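Local coordinates for tailspike protein (Siphovirus 9NA, PDB 3RIQ) that probably recognises and cleaves Salmonella lipopolysaccharide as an endorhamnosidase, using a right-handed beta-helix in a tailspike of three chains, at residues 253-257 against 258-262; 296-300 against 301-305; 505-508 against 509-512. All coordinates share one frame; numbering follows the deposited sequence.

Interaction 1: residues 253-257 against 258-262; sequences NEIGG and RSARN
Arg-261 lays its guanidinium over the backbone of Asn-253 and reaches past it to the carboxylate of Glu-254. CA of Asn-253 sits over the centre of one face, 3.5 Å from CZ of Arg-261. At the edge, in the guanidinium plane, NH1 of Arg-261 donates to OE2 of Glu-254 across 3.0 Å. This salt bridge is less regular from the glutamate side: NH1 stands above the carboxylate plane, and the two planes are turned 57° apart. NH1 has a second acceptor in its own plane, OG of Ser-259 at 3.0 Å, which helps fix the rotation of the group. NE of Arg-261 forms a salt bridge with Asp-285, and OG of Ser-259 is also bonded to Asp-295. CG of Glu-254 lies against the peptide between Arg-258 and Ser-259, and the bend at chi2 (76°) turns the carboxylate toward Arg-261. The backbone beneath is a tight beta hairpin with a two-residue loop, strands 254-255 and 258-259 joined by a type I' turn in which Gly-256 and Gly-257 both take positive phi. Ile-255 N to Arg-258 O (2.9 Å) and Arg-258 N to Ile-255 O (3.1 Å) close the turn. Further from it, Ala-260 N points almost straight at Asn-253 O, 2.8 Å away with 177° at the hydrogen. On the buried flank CD1 of Ile-255 rests on CB of Ala-260 at 3.7 Å, and both side chains lean on Ile-223 of strand 220-223. The loose side is the tip, where the two glycines are exposed. The Arg-258 guanidinium leaves the hairpin for Asp-294 and His-196 O. Between the two charged ends, at the guanidinium edge, a water close to OE1 of Glu-254 accepts from NH2 of Arg-261 at 2.9 Å.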
ATOM      1  N   ASN A 253     -30.671   0.777  -4.599  1.00 13.78           N
ATOM      2  CA  ASN A 253     -32.135   0.835  -4.571  1.00 14.52           C
ATOM      3  C   ASN A 253     -32.782  -0.564  -4.618  1.00 15.38           C
ATOM      4  O   ASN A 253     -32.284  -1.446  -3.984  1.00 15.18           O
ATOM      5  CB  ASN A 253     -32.669   1.793  -5.644  1.00 15.81           C
ATOM      6  CG  ASN A 253     -32.150   3.240  -5.481  1.00 16.18           C
ATOM      7  OD1 ASN A 253     -31.318   3.540  -4.639  1.00 15.31           O
ATOM      8  ND2 ASN A 253     -32.660   4.130  -6.311  1.00 19.62           N
ATOM      9  N   GLU A 254     -33.865  -0.749  -5.360  1.00 14.81           N
ATOM     10  CA  GLU A 254     -34.670  -1.990  -5.323  1.00 15.76           C
ATOM     11  C   GLU A 254     -34.592  -2.725  -6.656  1.00 15.70           C
ATOM     12  O   GLU A 254     -34.424  -2.103  -7.686  1.00 17.20           O
ATOM     13  CB  GLU A 254     -36.154  -1.680  -5.042  1.00 16.25           C
ATOM     14  CG  GLU A 254     -36.554  -1.594  -3.541  1.00 18.85           C
ATOM     15  CD  GLU A 254     -36.109  -0.302  -2.872  1.00 19.39           C
ATOM     16  OE1 GLU A 254     -36.232   0.789  -3.494  1.00 23.98           O
ATOM     17  OE2 GLU A 254     -35.697  -0.363  -1.705  1.00 16.11           O
ATOM     18  N   ILE A 255     -34.766  -4.051  -6.621  1.00 15.25           N
ATOM     19  CA  ILE A 255     -35.070  -4.859  -7.820  1.00 15.75           C
ATOM     20  C   ILE A 255     -36.338  -5.621  -7.510  1.00 16.14           C
ATOM     21  O   ILE A 255     -36.444  -6.269  -6.446  1.00 16.08           O
ATOM     22  CB  ILE A 255     -33.965  -5.885  -8.147  1.00 15.68           C
ATOM     23  CG1 ILE A 255     -32.670  -5.172  -8.493  1.00 16.43           C
ATOM     24  CG2 ILE A 255     -34.421  -6.765  -9.348  1.00 16.26           C
ATOM     25  CD1 ILE A 255     -31.454  -6.110  -8.584  1.00 16.39           C
ATOM     26  N   GLY A 256     -37.328  -5.507  -8.410  1.00 16.43           N
ATOM     27  CA  GLY A 256     -38.554  -6.284  -8.286  1.00 15.96           C
ATOM     28  C   GLY A 256     -39.330  -5.954  -7.016  1.00 17.11           C
ATOM     29  O   GLY A 256     -40.160  -6.745  -6.568  1.00 18.00           O
ATOM     30  N   GLY A 257     -39.035  -4.801  -6.419  1.00 17.63           N
ATOM     31  CA  GLY A 257     -39.680  -4.400  -5.182  1.00 18.16           C
ATOM     32  C   GLY A 257     -38.994  -4.672  -3.857  1.00 18.04           C
ATOM     33  O   GLY A 257     -39.572  -4.405  -2.801  1.00 20.34           O
ATOM     34  N   ARG A 258     -37.773  -5.201  -3.884  1.00 15.52           N
ATOM     35  CA  ARG A 258     -37.010  -5.401  -2.624  1.00 15.32           C
ATOM     36  C   ARG A 258     -35.646  -4.747  -2.718  1.00 14.29           C
ATOM     37  O   ARG A 258     -34.996  -4.795  -3.781  1.00 15.44           O
ATOM     38  CB  ARG A 258     -36.847  -6.892  -2.302  1.00 15.70           C
ATOM     39  CG  ARG A 258     -36.040  -7.147  -1.009  1.00 15.82           C
ATOM     40  CD  ARG A 258     -36.047  -8.562  -0.513  1.00 16.99           C
ATOM     41  NE  ARG A 258     -37.358  -8.874   0.021  1.00 18.98           N
ATOM     42  CZ  ARG A 258     -38.187  -9.793  -0.484  1.00 20.04           C
ATOM     43  NH1 ARG A 258     -37.826 -10.535  -1.524  1.00 20.35           N
ATOM     44  NH2 ARG A 258     -39.387  -9.967   0.059  1.00 20.77           N
ATOM     45  N   SER A 259     -35.189  -4.166  -1.614  1.00 13.88           N
ATOM     46  CA  SER A 259     -33.851  -3.558  -1.601  1.00 13.30           C
ATOM     47  C   SER A 259     -32.769  -4.539  -2.073  1.00 13.76           C
ATOM     48  O   SER A 259     -32.690  -5.677  -1.574  1.00 13.74           O
ATOM     49  CB  SER A 259     -33.488  -3.062  -0.188  1.00 13.44           C
ATOM     50  OG  SER A 259     -32.170  -2.508  -0.215  1.00 13.92           O
ATOM     51  N   ALA A 260     -31.949  -4.078  -3.017  1.00 12.76           N
ATOM     52  CA  ALA A 260     -30.878  -4.853  -3.618  1.00 12.61           C
ATOM     53  C   ALA A 260     -29.506  -4.379  -3.127  1.00 12.28           C
ATOM     54  O   ALA A 260     -28.466  -4.687  -3.720  1.00 12.40           O
ATOM     55  CB  ALA A 260     -30.962  -4.690  -5.159  1.00 13.26           C
ATOM     56  N   ARG A 261     -29.521  -3.575  -2.075  1.00 12.41           N
ATOM     57  CA  ARG A 261     -28.324  -2.923  -1.534  1.00 12.67           C
ATOM     58  C   ARG A 261     -27.402  -3.921  -0.835  1.00 12.45           C
ATOM     59  O   ARG A 261     -27.686  -5.115  -0.779  1.00 13.46           O
ATOM     60  CB  ARG A 261     -28.754  -1.812  -0.586  1.00 12.47           C
ATOM     61  CG  ARG A 261     -29.539  -0.693  -1.310  1.00 12.29           C
ATOM     62  CD  ARG A 261     -30.085   0.270  -0.270  1.00 13.44           C
ATOM     63  NE  ARG A 261     -30.815   1.419  -0.830  1.00 13.47           N
ATOM     64  CZ  ARG A 261     -32.119   1.439  -1.110  1.00 14.09           C
ATOM     65  NH1 ARG A 261     -32.878   0.349  -0.929  1.00 14.06           N
ATOM     66  NH2 ARG A 261     -32.675   2.561  -1.565  1.00 14.66           N
ATOM     67  N   ASN A 262     -26.277  -3.435  -0.312  1.00 11.34           N
ATOM     68  CA  ASN A 262     -25.211  -4.299   0.201  1.00 11.12           C
ATOM     69  C   ASN A 262     -24.472  -3.664   1.354  1.00 11.85           C
ATOM     70  O   ASN A 262     -24.347  -2.443   1.392  1.00 13.02           O
ATOM     71  CB  ASN A 262     -24.204  -4.636  -0.914  1.00 11.76           C
ATOM     72  CG  ASN A 262     -24.875  -5.242  -2.120  1.00 10.81           C
ATOM     73  OD1 ASN A 262     -24.996  -6.472  -2.213  1.00 11.41           O
ATOM     74  ND2 ASN A 262     -25.330  -4.385  -3.064  1.00 12.64           N
TER
HETATM   75  O   HOH W   1     -35.459   2.948  -2.185  1.00 19.42           O

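Interaction 2: residues 296-300 against 301-305; sequences YTLAE and YPWFQ
An ST motif at Thr-297 starts a single helix-like turn, completed where Tyr-301 N donates to Thr-297 O at 3.0 Å, nearly straight at 173°. Within it OG1 of Thr-297 accepts from Glu-300 N at 3.1 Å, and Glu-300 returns the bond, its OE1 taking the N-H of Thr-297 at 3.0 Å on the anti side of the carboxylate. The same OE1 lies at the edge of the Tyr-296 ring, near its plane. The turn brings Tyr-296 and Tyr-301 side by side, pointing the same way, as a T-shaped pair: the CD2-CE2 edge of Tyr-301 faces the ring of Tyr-296, with centroids 5.0 Å apart and planes at 77°. CE2 of Tyr-301 comes within 3.7 Å of CD1 of Tyr-296, off centre toward the rim. In Tyr-301, CG stands beside the backbone N (chi1 -70°), which lays one ring face over Glu-300 O, 3.2 Å from CG of Tyr-301. From within the turn, CD2 of Leu-298 approaches CE3 of Trp-303 obliquely at 3.5 Å, while NE1 of the indole is bonded to Gly-287 O. NH1 of Arg-292 donates to the carbonyls of both Tyr-296 and Tyr-301. A type II turn from Pro-302 to Gln-305 follows, ahead of strand 311-318, an arrangement that belongs to the long excursions carried between strands of a right-handed beta-helix.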
ATOM      1  N   TYR A 296     -33.179  -0.428   5.905  1.00 16.45           N
ATOM      2  CA  TYR A 296     -33.426   0.720   6.781  1.00 16.31           C
ATOM      3  C   TYR A 296     -34.318   1.772   6.118  1.00 16.95           C
ATOM      4  O   TYR A 296     -34.180   2.058   4.917  1.00 17.37           O
ATOM      5  CB  TYR A 296     -32.117   1.411   7.164  1.00 16.37           C
ATOM      6  CG  TYR A 296     -31.190   0.600   8.046  1.00 16.08           C
ATOM      7  CD1 TYR A 296     -31.474   0.400   9.405  1.00 17.05           C
ATOM      8  CD2 TYR A 296     -30.037   0.030   7.529  1.00 15.59           C
ATOM      9  CE1 TYR A 296     -30.628  -0.324  10.231  1.00 18.03           C
ATOM     10  CE2 TYR A 296     -29.174  -0.708   8.354  1.00 19.23           C
ATOM     11  CZ  TYR A 296     -29.485  -0.886   9.700  1.00 18.97           C
ATOM     12  OH  TYR A 296     -28.649  -1.629  10.522  1.00 22.91           O
ATOM     13  N   THR A 297     -35.229   2.346   6.904  1.00 17.65           N
ATOM     14  CA  THR A 297     -36.116   3.393   6.394  1.00 17.81           C
ATOM     15  C   THR A 297     -35.374   4.729   6.181  1.00 18.38           C
ATOM     16  O   THR A 297     -34.282   4.942   6.745  1.00 17.89           O
ATOM     17  CB  THR A 297     -37.300   3.642   7.341  1.00 18.22           C
ATOM     18  OG1 THR A 297     -36.810   4.177   8.566  1.00 20.03           O
ATOM     19  CG2 THR A 297     -38.048   2.342   7.622  1.00 19.62           C
ATOM     20  N   LEU A 298     -35.994   5.633   5.415  1.00 18.50           N
ATOM     21  CA  LEU A 298     -35.477   6.993   5.275  1.00 18.77           C
ATOM     22  C   LEU A 298     -35.362   7.696   6.633  1.00 19.33           C
ATOM     23  O   LEU A 298     -34.424   8.468   6.881  1.00 19.98           O
ATOM     24  CB  LEU A 298     -36.353   7.815   4.328  1.00 18.83           C
ATOM     25  CG  LEU A 298     -36.396   7.343   2.878  1.00 18.92           C
ATOM     26  CD1 LEU A 298     -37.436   8.161   2.092  1.00 22.59           C
ATOM     27  CD2 LEU A 298     -35.020   7.398   2.212  1.00 20.21           C
ATOM     28  N   ALA A 299     -36.305   7.427   7.537  1.00 20.42           N
ATOM     29  CA  ALA A 299     -36.253   8.052   8.846  1.00 21.30           C
ATOM     30  C   ALA A 299     -35.083   7.541   9.694  1.00 21.50           C
ATOM     31  O   ALA A 299     -34.495   8.299  10.486  1.00 23.21           O
ATOM     32  CB  ALA A 299     -37.552   7.854   9.573  1.00 21.58           C
ATOM     33  N   GLU A 300     -34.737   6.263   9.511  1.00 20.07           N
ATOM     34  CA  GLU A 300     -33.585   5.677  10.198  1.00 19.46           C
ATOM     35  C   GLU A 300     -32.250   6.210   9.651  1.00 18.72           C
ATOM     36  O   GLU A 300     -31.354   6.559  10.439  1.00 19.11           O
ATOM     37  CB  GLU A 300     -33.632   4.149  10.104  1.00 19.97           C
ATOM     38  CG  GLU A 300     -34.719   3.575  11.015  1.00 20.73           C
ATOM     39  CD  GLU A 300     -34.912   2.085  10.875  1.00 23.91           C
ATOM     40  OE1 GLU A 300     -34.804   1.545   9.751  1.00 20.61           O
ATOM     41  OE2 GLU A 300     -35.232   1.454  11.910  1.00 29.89           O
ATOM     42  N   TYR A 301     -32.115   6.240   8.315  1.00 16.99           N
ATOM     43  CA  TYR A 301     -30.910   6.797   7.664  1.00 16.79           C
ATOM     44  C   TYR A 301     -31.317   7.540   6.419  1.00 16.88           C
ATOM     45  O   TYR A 301     -31.878   6.934   5.510  1.00 17.39           O
ATOM     46  CB  TYR A 301     -29.944   5.672   7.269  1.00 16.70           C
ATOM     47  CG  TYR A 301     -29.306   5.042   8.457  1.00 16.18           C
ATOM     48  CD1 TYR A 301     -28.249   5.676   9.107  1.00 17.82           C
ATOM     49  CD2 TYR A 301     -29.807   3.846   9.006  1.00 17.74           C
ATOM     50  CE1 TYR A 301     -27.688   5.131  10.242  1.00 18.45           C
ATOM     51  CE2 TYR A 301     -29.249   3.281  10.148  1.00 17.78           C
ATOM     52  CZ  TYR A 301     -28.181   3.930  10.745  1.00 18.53           C
ATOM     53  OH  TYR A 301     -27.609   3.389  11.863  1.00 21.87           O
ATOM     54  N   PRO A 302     -30.969   8.840   6.333  1.00 16.77           N
ATOM     55  CA  PRO A 302     -31.250   9.598   5.120  1.00 17.23           C
ATOM     56  C   PRO A 302     -30.600   9.037   3.893  1.00 16.92           C
ATOM     57  O   PRO A 302     -29.636   8.236   3.970  1.00 16.05           O
ATOM     58  CB  PRO A 302     -30.664  10.972   5.416  1.00 17.40           C
ATOM     59  CG  PRO A 302     -30.743  11.096   6.929  1.00 18.90           C
ATOM     60  CD  PRO A 302     -30.397   9.685   7.403  1.00 18.68           C
ATOM     61  N   TRP A 303     -31.112   9.475   2.740  1.00 16.88           N
ATOM     62  CA  TRP A 303     -30.554   9.049   1.444  1.00 16.71           C
ATOM     63  C   TRP A 303     -29.035   9.309   1.418  1.00 16.04           C
ATOM     64  O   TRP A 303     -28.562  10.366   1.873  1.00 16.76           O
ATOM     65  CB  TRP A 303     -31.208   9.838   0.329  1.00 17.35           C
ATOM     66  CG  TRP A 303     -31.355   9.149  -0.981  1.00 16.58           C
ATOM     67  CD1 TRP A 303     -30.862   9.571  -2.207  1.00 17.14           C
ATOM     68  CD2 TRP A 303     -32.084   7.934  -1.241  1.00 17.26           C
ATOM     69  NE1 TRP A 303     -31.238   8.689  -3.195  1.00 18.89           N
ATOM     70  CE2 TRP A 303     -32.023   7.700  -2.645  1.00 17.88           C
ATOM     71  CE3 TRP A 303     -32.820   7.052  -0.429  1.00 16.72           C
ATOM     72  CZ2 TRP A 303     -32.634   6.592  -3.249  1.00 18.34           C
ATOM     73  CZ3 TRP A 303     -33.467   5.954  -1.034  1.00 17.41           C
ATOM     74  CH2 TRP A 303     -33.370   5.744  -2.440  1.00 18.61           C
ATOM     75  N   PHE A 304     -28.297   8.329   0.910  1.00 15.76           N
ATOM     76  CA  PHE A 304     -26.829   8.343   0.752  1.00 15.39           C
ATOM     77  C   PHE A 304     -26.101   8.092   2.060  1.00 14.93           C
ATOM     78  O   PHE A 304     -24.877   8.112   2.082  1.00 15.17           O
ATOM     79  CB  PHE A 304     -26.261   9.615   0.076  1.00 15.64           C
ATOM     80  CG  PHE A 304     -26.862   9.925  -1.269  1.00 16.46           C
ATOM     81  CD1 PHE A 304     -26.883   8.965  -2.286  1.00 17.08           C
ATOM     82  CD2 PHE A 304     -27.390  11.204  -1.528  1.00 16.83           C
ATOM     83  CE1 PHE A 304     -27.403   9.272  -3.545  1.00 17.26           C
ATOM     84  CE2 PHE A 304     -27.933  11.543  -2.805  1.00 16.39           C
ATOM     85  CZ  PHE A 304     -27.941  10.574  -3.816  1.00 18.08           C
ATOM     86  N   GLN A 305     -26.832   7.846   3.149  1.00 15.13           N
ATOM     87  CA  GLN A 305     -26.184   7.747   4.477  1.00 14.71           C
ATOM     88  C   GLN A 305     -26.412   6.409   5.198  1.00 14.33           C
ATOM     89  O   GLN A 305     -26.344   6.327   6.434  1.00 14.96           O
ATOM     90  CB  GLN A 305     -26.607   8.939   5.354  1.00 15.86           C
ATOM     91  CG  GLN A 305     -26.277  10.269   4.707  1.00 19.23           C
ATOM     92  CD  GLN A 305     -26.558  11.470   5.582  1.00 22.59           C
ATOM     93  OE1 GLN A 305     -27.151  11.367   6.662  1.00 23.67           O
ATOM     94  NE2 GLN A 305     -26.150  12.642   5.095  1.00 25.85           N
TER

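Interaction 3: residues 505-508 against 509-512; sequences QLPE and SALE
The puckered pyrrolidine ring of Pro-507, the nearest thing to a flat side chain here, has CB of Ala-510 on one side, just outside the ring outline and nearest CD of Pro-507 at 3.9 Å. On the same side, but out beyond the edge, OG of Ser-509 comes to 3.6 Å from CG of Pro-507. Chi1 of 55° sets that hydroxyl between the backbone N and the carbonyl carbon of Ser-509, turned back toward the proline. CB of Ala-510 also meets CD2 of Leu-506, at 3.6 Å and on a neighbouring side to the proline. Leu-506 in turn packs on Phe-520 and Leu-530 of the neighbouring strands. Ala-510 N donates to Pro-507 O at 2.9 Å, well above the carbonyl plane (54° out of it). The following bond, Leu-511 N to Glu-508 O at 3.3 Å, is weak. A water reinforces this second step, giving one hydrogen to Glu-508 O at 2.8 Å and the other to Leu-511 O at 2.9 Å. Lys-532 NZ is another donor to Leu-511 O. Arg-491 and His-496 of a second subunit donate to Ser-509 O and Ala-510 O, while Phe-494 of that subunit packs on Leu-506 and Pro-507. Two successive bonds to the carbonyl three residues back, the second weak, fit a short 3-10 turn, placed between strands 497-500 and 516-521 at a subunit interface of the C-terminal part.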
ATOM      1  N   GLN A 505      -1.987  61.024  11.280  1.00 21.24           N
ATOM      2  CA  GLN A 505      -1.938  60.875  12.737  1.00 21.99           C
ATOM      3  C   GLN A 505      -2.242  59.444  13.232  1.00 22.47           C
ATOM      4  O   GLN A 505      -3.333  58.909  12.988  1.00 23.29           O
ATOM      5  CB  GLN A 505      -2.942  61.848  13.355  1.00 22.58           C
ATOM      6  CG  GLN A 505      -2.974  61.836  14.854  1.00 24.32           C
ATOM      7  CD  GLN A 505      -1.658  62.259  15.446  1.00 25.97           C
ATOM      8  OE1 GLN A 505      -1.079  61.535  16.272  1.00 28.36           O
ATOM      9  NE2 GLN A 505      -1.156  63.418  15.021  1.00 25.80           N
ATOM     10  N   LEU A 506      -1.280  58.865  13.954  1.00 22.37           N
ATOM     11  CA  LEU A 506      -1.463  57.584  14.592  1.00 22.52           C
ATOM     12  C   LEU A 506      -2.200  57.771  15.915  1.00 22.20           C
ATOM     13  O   LEU A 506      -1.781  58.588  16.738  1.00 22.29           O
ATOM     14  CB  LEU A 506      -0.082  57.003  14.900  1.00 23.66           C
ATOM     15  CG  LEU A 506       0.522  55.939  14.017  1.00 24.95           C
ATOM     16  CD1 LEU A 506       1.756  55.400  14.744  1.00 26.14           C
ATOM     17  CD2 LEU A 506      -0.497  54.793  13.706  1.00 22.01           C
ATOM     18  N   PRO A 507      -3.309  57.034  16.132  1.00 21.93           N
ATOM     19  CA  PRO A 507      -3.961  57.108  17.446  1.00 21.73           C
ATOM     20  C   PRO A 507      -3.231  56.234  18.476  1.00 21.31           C
ATOM     21  O   PRO A 507      -2.496  55.286  18.099  1.00 20.57           O
ATOM     22  CB  PRO A 507      -5.376  56.606  17.160  1.00 21.74           C
ATOM     23  CG  PRO A 507      -5.186  55.607  16.025  1.00 22.86           C
ATOM     24  CD  PRO A 507      -4.012  56.125  15.202  1.00 22.19           C
ATOM     25  N   GLU A 508      -3.443  56.541  19.753  1.00 21.31           N
ATOM     26  CA  GLU A 508      -2.843  55.772  20.845  1.00 21.86           C
ATOM     27  C   GLU A 508      -3.198  54.274  20.772  1.00 21.93           C
ATOM     28  O   GLU A 508      -2.373  53.425  21.117  1.00 22.10           O
ATOM     29  CB  GLU A 508      -3.237  56.374  22.193  1.00 22.03           C
ATOM     30  CG  GLU A 508      -2.678  57.810  22.359  1.00 23.82           C
ATOM     31  CD  GLU A 508      -3.019  58.495  23.680  1.00 25.68           C
ATOM     32  OE1 GLU A 508      -3.817  57.958  24.491  1.00 26.98           O
ATOM     33  OE2 GLU A 508      -2.466  59.598  23.903  1.00 28.54           O
ATOM     34  N   SER A 509      -4.416  53.957  20.321  1.00 22.15           N
ATOM     35  CA  SER A 509      -4.863  52.566  20.170  1.00 21.47           C
ATOM     36  C   SER A 509      -4.034  51.770  19.135  1.00 21.03           C
ATOM     37  O   SER A 509      -4.084  50.543  19.145  1.00 20.65           O
ATOM     38  CB  SER A 509      -6.324  52.540  19.740  1.00 22.65           C
ATOM     39  OG  SER A 509      -6.456  53.319  18.550  1.00 26.94           O
ATOM     40  N   ALA A 510      -3.292  52.462  18.254  1.00 20.10           N
ATOM     41  CA  ALA A 510      -2.508  51.799  17.197  1.00 19.89           C
ATOM     42  C   ALA A 510      -1.135  51.292  17.650  1.00 19.77           C
ATOM     43  O   ALA A 510      -0.371  50.756  16.844  1.00 20.49           O
ATOM     44  CB  ALA A 510      -2.402  52.650  15.936  1.00 20.74           C
ATOM     45  N   LEU A 511      -0.845  51.422  18.945  1.00 19.38           N
ATOM     46  CA  LEU A 511       0.324  50.764  19.569  1.00 18.97           C
ATOM     47  C   LEU A 511      -0.182  49.880  20.701  1.00 19.47           C
ATOM     48  O   LEU A 511      -0.661  50.382  21.745  1.00 20.30           O
ATOM     49  CB  LEU A 511       1.354  51.785  20.105  1.00 18.64           C
ATOM     50  CG  LEU A 511       2.050  52.645  19.043  1.00 17.73           C
ATOM     51  CD1 LEU A 511       2.878  53.803  19.634  1.00 19.27           C
ATOM     52  CD2 LEU A 511       2.936  51.761  18.141  1.00 19.17           C
ATOM     53  N   GLU A 512      -0.079  48.566  20.517  1.00 19.30           N
ATOM     54  CA  GLU A 512      -0.696  47.654  21.493  1.00 19.05           C
ATOM     55  C   GLU A 512       0.071  47.594  22.795  1.00 19.80           C
ATOM     56  O   GLU A 512      -0.514  47.667  23.877  1.00 20.11           O
ATOM     57  CB  GLU A 512      -0.846  46.253  20.899  1.00 19.92           C
ATOM     58  CG  GLU A 512      -1.427  45.243  21.878  1.00 20.92           C
ATOM     59  CD  GLU A 512      -1.863  43.937  21.239  1.00 23.27           C
ATOM     60  OE1 GLU A 512      -2.570  43.185  21.943  1.00 27.48           O
ATOM     61  OE2 GLU A 512      -1.496  43.648  20.070  1.00 22.18           O
TER
HETATM   62  O   HOH W   2      -2.820  51.646  23.193  1.00 21.68           O

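How the interactions relate
Interactions 1 and 2 are neighbours on one side of the beta-helix and touch through Arg-261 NH2 and Trp-303 CH2, 3.4 Å apart. Asp-285 joins them too, bonded to Arg-261 in the first and to the backbone of Phe-304 in the second. Interaction 1 is partly buried and rich in charge; interaction 2 is a surface contact built on aromatic packing and a helix-like turn. Interaction 3, partly buried like interaction 1, lies far off, its centre about 70 Å from that of interaction 1 and about 58 Å from that of interaction 2. Only there does another subunit reach the segments, with aliphatic packing inside and backbone carbonyls offered outward.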